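Local atomic coordinates of spike protein P5 (Enterobacteria phage PRD1, PDB entry 1YQ5), a protein that forms, together with proteins P31 and P2, the spike complexes at the five-fold vertices of the capsid and is essential for viral infectivity. Residues 2-14 and 131-143. Numbering follows the deposited sequence.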
# COMPACT_ATOMS: atom_id res chain seq x y z
N GLY A 2 15.45 8.58 -9.60
CA GLY A 2 14.76 7.54 -10.35
C GLY A 2 15.16 6.17 -9.84
O GLY A 2 15.94 6.06 -8.89
N VAL A 3 14.65 5.12 -10.47
CA VAL A 3 14.97 3.76 -10.05
C VAL A 3 15.76 3.06 -11.15
O VAL A 3 15.69 3.43 -12.32
CB VAL A 3 13.69 2.97 -9.75
CG1 VAL A 3 12.87 3.70 -8.70
CG2 VAL A 3 12.87 2.78 -11.01
N THR A 4 16.51 2.03 -10.76
CA THR A 4 17.33 1.29 -11.72
C THR A 4 16.52 0.29 -12.54
O THR A 4 16.81 0.06 -13.71
CB THR A 4 18.45 0.53 -11.00
OG1 THR A 4 17.88 -0.45 -10.12
CG2 THR A 4 19.31 1.49 -10.18
N ASP A 5 15.51 -0.30 -11.91
CA ASP A 5 14.68 -1.28 -12.60
C ASP A 5 13.22 -1.16 -12.20
O ASP A 5 12.90 -0.90 -11.04
CB ASP A 5 15.16 -2.70 -12.28
CG ASP A 5 16.63 -2.88 -12.58
OD1 ASP A 5 17.47 -2.50 -11.73
OD2 ASP A 5 16.95 -3.40 -13.66
N ALA A 6 12.35 -1.35 -13.18
CA ALA A 6 10.91 -1.27 -12.94
C ALA A 6 10.17 -1.90 -14.10
O ALA A 6 10.68 -1.97 -15.22
CB ALA A 6 10.48 0.19 -12.77
N LEU A 7 8.96 -2.36 -13.82
CA LEU A 7 8.12 -2.97 -14.84
C LEU A 7 6.67 -2.74 -14.45
O LEU A 7 6.28 -3.02 -13.32
CB LEU A 7 8.41 -4.47 -14.94
CG LEU A 7 7.61 -5.23 -16.00
CD1 LEU A 7 7.97 -4.68 -17.37
CD2 LEU A 7 7.91 -6.72 -15.93
N SER A 8 5.88 -2.21 -15.38
CA SER A 8 4.47 -1.95 -15.14
C SER A 8 3.69 -2.69 -16.22
O SER A 8 3.95 -2.52 -17.41
CB SER A 8 4.20 -0.44 -15.19
OG SER A 8 2.86 -0.16 -14.80
N LEU A 9 2.73 -3.50 -15.79
CA LEU A 9 1.94 -4.29 -16.72
C LEU A 9 0.44 -4.10 -16.57
O LEU A 9 -0.07 -3.77 -15.50
CB LEU A 9 2.24 -5.78 -16.51
CG LEU A 9 3.71 -6.23 -16.42
CD1 LEU A 9 3.77 -7.67 -15.95
CD2 LEU A 9 4.38 -6.07 -17.78
N MSE A 10 -0.27 -4.32 -17.68
CA MSE A 10 -1.72 -4.24 -17.70
C MSE A 10 -2.14 -5.64 -18.14
O MSE A 10 -1.81 -6.09 -19.24
CB MSE A 10 -2.20 -3.18 -18.70
CG MSE A 10 -3.67 -2.81 -18.56
SE MSE A 10 -4.84 -4.14 -19.35
CE MSE A 10 -4.56 -3.65 -21.20
N TYR A 11 -2.87 -6.32 -17.26
CA TYR A 11 -3.32 -7.69 -17.46
C TYR A 11 -4.85 -7.74 -17.61
O TYR A 11 -5.58 -7.21 -16.77
CB TYR A 11 -2.88 -8.49 -16.23
CG TYR A 11 -2.83 -9.99 -16.35
CD1 TYR A 11 -2.06 -10.61 -17.33
CD2 TYR A 11 -3.46 -10.80 -15.40
CE1 TYR A 11 -1.91 -12.01 -17.37
CE2 TYR A 11 -3.32 -12.19 -15.42
CZ TYR A 11 -2.54 -12.79 -16.41
OH TYR A 11 -2.38 -14.16 -16.41
N SER A 12 -5.32 -8.37 -18.68
CA SER A 12 -6.76 -8.48 -18.94
C SER A 12 -7.00 -9.72 -19.79
O SER A 12 -6.06 -10.39 -20.19
CB SER A 12 -7.26 -7.26 -19.71
OG SER A 12 -6.74 -7.27 -21.04
N THR A 13 -8.27 -10.01 -20.08
CA THR A 13 -8.60 -11.16 -20.91
C THR A 13 -8.02 -10.97 -22.31
O THR A 13 -7.78 -11.94 -23.03
CB THR A 13 -10.13 -11.36 -21.05
OG1 THR A 13 -10.72 -10.16 -21.59
CG2 THR A 13 -10.75 -11.67 -19.70
N SER A 14 -7.79 -9.72 -22.69
CA SER A 14 -7.24 -9.40 -24.00
C SER A 14 -5.71 -9.33 -23.98
O SER A 14 -5.07 -9.39 -25.03
CB SER A 14 -7.78 -8.05 -24.49
OG SER A 14 -9.18 -8.10 -24.65
N LEU A 131 -14.09 -13.98 -12.43
CA LEU A 131 -13.82 -12.67 -13.02
C LEU A 131 -13.51 -12.84 -14.50
O LEU A 131 -12.59 -13.56 -14.87
CB LEU A 131 -12.63 -12.01 -12.33
CG LEU A 131 -12.71 -11.83 -10.81
CD1 LEU A 131 -11.42 -11.17 -10.31
CD2 LEU A 131 -13.91 -10.97 -10.46
N SER A 132 -14.30 -12.19 -15.36
CA SER A 132 -14.08 -12.29 -16.79
C SER A 132 -14.19 -10.92 -17.46
O SER A 132 -14.36 -10.82 -18.67
CB SER A 132 -15.09 -13.25 -17.43
OG SER A 132 -16.41 -12.78 -17.25
N ASN A 133 -14.08 -9.86 -16.66
CA ASN A 133 -14.17 -8.49 -17.15
C ASN A 133 -13.28 -7.64 -16.25
O ASN A 133 -13.71 -6.63 -15.71
CB ASN A 133 -15.63 -8.02 -17.08
CG ASN A 133 -15.79 -6.54 -17.38
OD1 ASN A 133 -15.18 -6.02 -18.32
ND2 ASN A 133 -16.61 -5.86 -16.59
N TYR A 134 -12.03 -8.07 -16.13
CA TYR A 134 -11.08 -7.42 -15.25
C TYR A 134 -9.96 -6.63 -15.91
O TYR A 134 -9.54 -6.92 -17.02
CB TYR A 134 -10.45 -8.48 -14.34
CG TYR A 134 -9.74 -9.58 -15.12
CD1 TYR A 134 -8.42 -9.42 -15.53
CD2 TYR A 134 -10.40 -10.75 -15.47
CE1 TYR A 134 -7.78 -10.40 -16.29
CE2 TYR A 134 -9.77 -11.74 -16.22
CZ TYR A 134 -8.46 -11.55 -16.63
OH TYR A 134 -7.82 -12.51 -17.39
N ILE A 135 -9.51 -5.60 -15.20
CA ILE A 135 -8.38 -4.80 -15.64
C ILE A 135 -7.46 -4.87 -14.43
O ILE A 135 -7.75 -4.33 -13.37
CB ILE A 135 -8.74 -3.34 -15.92
CG1 ILE A 135 -9.64 -3.25 -17.15
CG2 ILE A 135 -7.46 -2.54 -16.17
CD1 ILE A 135 -8.97 -3.78 -18.42
N ILE A 136 -6.36 -5.59 -14.60
CA ILE A 136 -5.39 -5.77 -13.54
C ILE A 136 -4.10 -5.06 -13.91
O ILE A 136 -3.60 -5.19 -15.03
CB ILE A 136 -5.10 -7.27 -13.30
CG1 ILE A 136 -6.38 -7.97 -12.84
CG2 ILE A 136 -3.99 -7.44 -12.26
CD1 ILE A 136 -6.24 -9.47 -12.69
N ASN A 137 -3.57 -4.29 -12.97
CA ASN A 137 -2.32 -3.58 -13.17
C ASN A 137 -1.34 -4.07 -12.13
O ASN A 137 -1.67 -4.16 -10.95
CB ASN A 137 -2.52 -2.07 -13.03
CG ASN A 137 -3.20 -1.47 -14.25
OD1 ASN A 137 -2.57 -1.26 -15.29
ND2 ASN A 137 -4.49 -1.19 -14.13
N ILE A 138 -0.14 -4.42 -12.59
CA ILE A 138 0.91 -4.90 -11.71
C ILE A 138 2.17 -4.09 -11.99
O ILE A 138 2.63 -4.03 -13.13
CB ILE A 138 1.19 -6.40 -11.96
CG1 ILE A 138 -0.04 -7.22 -11.58
CG2 ILE A 138 2.41 -6.84 -11.17
CD1 ILE A 138 0.04 -8.69 -11.98
N THR A 139 2.71 -3.46 -10.95
CA THR A 139 3.90 -2.65 -11.10
C THR A 139 4.91 -2.97 -10.00
O THR A 139 4.56 -3.05 -8.83
CB THR A 139 3.56 -1.15 -11.03
OG1 THR A 139 2.69 -0.81 -12.11
CG2 THR A 139 4.83 -0.31 -11.12
N ALA A 140 6.16 -3.15 -10.40
CA ALA A 140 7.23 -3.44 -9.46
C ALA A 140 8.42 -2.56 -9.79
O ALA A 140 8.75 -2.37 -10.96
CB ALA A 140 7.61 -4.91 -9.52
N ALA A 141 9.06 -2.02 -8.76
CA ALA A 141 10.23 -1.17 -8.96
C ALA A 141 11.26 -1.45 -7.88
O ALA A 141 10.92 -1.57 -6.70
CB ALA A 141 9.82 0.30 -8.93
N LYS A 142 12.51 -1.57 -8.29
CA LYS A 142 13.60 -1.81 -7.35
C LYS A 142 13.99 -0.43 -6.84
O LYS A 142 14.49 0.39 -7.61
CB LYS A 142 14.78 -2.45 -8.08
CG LYS A 142 15.96 -2.83 -7.19
CD LYS A 142 17.08 -3.46 -8.01
CE LYS A 142 18.20 -3.99 -7.12
NZ LYS A 142 18.81 -2.90 -6.31
N ILE A 143 13.76 -0.17 -5.55
CA ILE A 143 14.10 1.15 -5.02
C ILE A 143 15.45 1.22 -4.30
O ILE A 143 15.87 2.30 -3.89
CB ILE A 143 13.00 1.70 -4.08
CG1 ILE A 143 12.99 0.91 -2.77
CG2 ILE A 143 11.64 1.61 -4.77
CD1 ILE A 143 12.20 1.60 -1.69
O HOH W 1 16.75 1.81 -7.79
O HOH W 2 0.16 -0.44 -15.21
O HOH W 3 -10.39 -8.43 -19.11
O HOH W 4 -13.27 -9.63 -20.79
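The Tyr-134 ring meets Tyr-11 O at its edge, near the ring plane, while water 3 sits 4.1 Å above the plane over the ring centre on one face. Ser-12 CA approaches Tyr-134 CE1 obliquely to 3.4 Å, and Thr-13 CG2 comes obliquely to CE2. Water 3 also accepts from Thr-13 N and donates to Tyr-134 O, joining the two segments beyond the paired strands. At the edge of the Tyr-11 ring lies Ile-136 CD1; both side chains run alongside, pointing the same way, and the Tyr-11 hydroxyl bonds Asp-30 O.

Strands 5-11 and 135-142 pair antiparallel: Tyr-11 N to Ile-136 O is 2.6 Å and nearly straight (177°), and Leu-7 and Ala-140 exchange two bonds. On the face bearing Ala-6, Ser-8 OG stands anti to its N (chi1 -173°), which brings it 2.8 Å from Thr-139 OG1; water 2, bonded to Ser-8 OG, donates to Asn-137 OD1.

This pairing joins the first and last strands in one jelly-roll sheet of the spike's C-terminal domain. Leu-9 and Ile-138 line the face toward the opposing sheet; Ala-6, Ser-8, Thr-139 and Ala-141 pack on Leu-60, Tyr-108 and Leu-106 of the second subunit, so mutual bonding and water 2 probably let both hydroxyls be buried there.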